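Side-chain contact in glucosamine--fructose-6-phosphate aminotransferase [isomerizing] (Francisella tularensis subsp. tularensis, PDB 3TBF), which probably makes glucosamine 6-phosphate from fructose 6-phosphate and glutamine, the C-terminal isomerase part being the piece in the crystal: residues K201-L206 with A336-T341. Residues are numbered along the deposited sequence; the frame is centred on the assembly and turned at random.
Sequences KNIRAL and APVVFT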
loop_
_atom_site.group_PDB
_atom_site.type_symbol
_atom_site.label_atom_id
_atom_site.label_comp_id
_atom_site.label_asym_id
_atom_site.label_seq_id
_atom_site.Cartn_x
_atom_site.Cartn_y
_atom_site.Cartn_z
ATOM N N LYS A 201 24.809 14.846 6.808
ATOM C CA LYS A 201 26.259 14.660 6.579
ATOM C C LYS A 201 26.877 13.427 7.279
ATOM O O LYS A 201 27.872 12.859 6.813
ATOM C CB LYS A 201 27.014 15.883 6.965
ATOM C CG LYS A 201 26.722 17.045 6.092
ATOM C CD LYS A 201 27.574 18.178 6.546
ATOM C CE LYS A 201 27.252 19.459 5.858
ATOM N NZ LYS A 201 27.682 20.583 6.754
ATOM N N ASN A 202 26.252 12.993 8.367
ATOM C CA ASN A 202 26.796 11.924 9.158
ATOM C C ASN A 202 26.408 10.595 8.575
ATOM O O ASN A 202 26.880 9.572 9.059
ATOM C CB ASN A 202 26.308 11.997 10.610
ATOM C CG ASN A 202 26.824 13.254 11.359
ATOM O OD1 ASN A 202 27.822 13.898 10.971
ATOM N ND2 ASN A 202 26.124 13.599 12.432
ATOM N N ILE A 203 25.546 10.584 7.566
ATOM C CA ILE A 203 25.134 9.331 6.986
ATOM C C ILE A 203 26.280 8.488 6.422
ATOM O O ILE A 203 26.256 7.257 6.479
ATOM C CB ILE A 203 24.028 9.502 5.861
ATOM C CG1 ILE A 203 22.716 10.001 6.481
ATOM C CG2 ILE A 203 23.756 8.161 5.222
ATOM C CD1 ILE A 203 21.546 10.266 5.498
ATOM N N ARG A 204 27.259 9.135 5.826
ATOM C CA ARG A 204 28.366 8.414 5.207
ATOM C C ARG A 204 29.064 7.448 6.170
ATOM O O ARG A 204 29.227 6.272 5.873
ATOM C CB ARG A 204 29.374 9.400 4.661
ATOM C CG ARG A 204 30.565 8.709 4.098
ATOM C CD ARG A 204 31.427 9.594 3.213
ATOM N NE ARG A 204 32.399 8.760 2.489
ATOM C CZ ARG A 204 32.993 9.088 1.345
ATOM N NH1 ARG A 204 32.728 10.241 0.753
ATOM N NH2 ARG A 204 33.863 8.255 0.805
ATOM N N ALA A 205 29.447 7.942 7.336
ATOM C CA ALA A 205 30.077 7.089 8.342
ATOM C C ALA A 205 29.143 5.965 8.785
ATOM O O ALA A 205 29.553 4.836 9.011
ATOM C CB ALA A 205 30.527 7.926 9.553
ATOM N N LEU A 206 27.872 6.274 8.918
ATOM C CA LEU A 206 26.939 5.276 9.441
ATOM C C LEU A 206 26.708 4.179 8.368
ATOM O O LEU A 206 26.571 2.990 8.677
ATOM C CB LEU A 206 25.683 5.978 9.845
ATOM C CG LEU A 206 25.876 7.030 10.946
ATOM C CD1 LEU A 206 24.523 7.672 11.225
ATOM C CD2 LEU A 206 26.479 6.453 12.237
ATOM N N ALA A 336 18.493 7.041 9.682
ATOM C CA ALA A 336 18.244 5.633 9.977
ATOM C C ALA A 336 17.567 4.916 8.847
ATOM O O ALA A 336 17.914 3.787 8.550
ATOM C CB ALA A 336 17.495 5.437 11.322
ATOM N N PRO A 337 16.625 5.561 8.161
ATOM C CA PRO A 337 16.031 4.836 7.028
ATOM C C PRO A 337 17.025 4.398 5.944
ATOM O O PRO A 337 16.913 3.302 5.379
ATOM C CB PRO A 337 15.042 5.856 6.449
ATOM C CG PRO A 337 14.629 6.661 7.722
ATOM C CD PRO A 337 15.954 6.848 8.420
ATOM N N VAL A 338 17.981 5.266 5.642
ATOM C CA VAL A 338 19.053 4.938 4.725
ATOM C C VAL A 338 19.972 3.853 5.323
ATOM O O VAL A 338 20.263 2.878 4.666
ATOM C CB VAL A 338 19.914 6.178 4.399
ATOM C CG1 VAL A 338 21.044 5.783 3.441
ATOM C CG2 VAL A 338 19.067 7.312 3.845
ATOM N N VAL A 339 20.419 4.029 6.564
ATOM C CA VAL A 339 21.360 3.076 7.160
ATOM C C VAL A 339 20.774 1.659 7.243
ATOM O O VAL A 339 21.413 0.674 6.877
ATOM C CB VAL A 339 21.868 3.551 8.491
ATOM C CG1 VAL A 339 22.847 2.501 9.154
ATOM C CG2 VAL A 339 22.608 4.905 8.323
ATOM N N PHE A 340 19.508 1.556 7.603
ATOM C CA PHE A 340 18.942 0.245 7.806
ATOM C C PHE A 340 18.697 -0.425 6.475
ATOM O O PHE A 340 18.492 -1.639 6.479
ATOM C CB PHE A 340 17.664 0.340 8.582
ATOM C CG PHE A 340 17.860 0.352 10.035
ATOM C CD1 PHE A 340 18.463 -0.734 10.659
ATOM C CD2 PHE A 340 17.399 1.397 10.800
ATOM C CE1 PHE A 340 18.628 -0.757 12.019
ATOM C CE2 PHE A 340 17.567 1.382 12.144
ATOM C CZ PHE A 340 18.194 0.308 12.770
ATOM N N THR A 341 18.665 0.339 5.366
ATOM C CA THR A 341 18.523 -0.247 4.036
ATOM C C THR A 341 19.692 -1.137 3.653
ATOM O O THR A 341 19.505 -2.175 3.022
ATOM C CB THR A 341 18.330 0.823 2.921
ATOM O OG1 THR A 341 17.112 1.511 3.151
ATOM C CG2 THR A 341 18.146 0.216 1.572
#
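Val339 lays its CG2 methyl against the root of Leu206, 3.6 Å from Leu206 CB, and this is the closest approach between 201-206 and 336-341. With CG1 anti to the backbone N (chi1 178°), CG2 lies beside that N and anti to the carbonyl carbon, and it is CG2 that meets Leu206 CB, while CG1, the other branch, comes within 3.8 Å of Leu206 O. The valine therefore sits against both the first side-chain carbon of the leucine and its backbone carbonyl, and the two helices come close here: Leu206 CA and Val339 CA are 6.4 Å apart. One turn before Leu206, Ile203 crosses Val338, the neighbour of Val339, at about a right angle, branch to branch. Ile203 CG2 lies 4.0 Å from Val338 CG1, and the end of the isoleucine, CD1, reaches Val338 CG2 at 4.2 Å, a looser fit than at Leu206. Helix 335-355 follows the last strand, 324-328, of the second five-stranded parallel sheet, whose 2-1-3-4-5 order is that of the SIS fold; helix 203-211 belongs to the chain leading from the first SIS sheet into the second. Helix 165-184 fills in beside the Ile203–Val338 pair, with Val172 on the isoleucine and Thr168 and Leu171 on Val338, while Leu328 of the strand touches Val339. Pro337 and Thr341 touch Ile241 of helix 238-253. The Thr341 hydroxyl, OG1, bonds back to Pro337 O at 2.9 Å, in the carbonyl plane, giving this buried polar group a partner within its own helix.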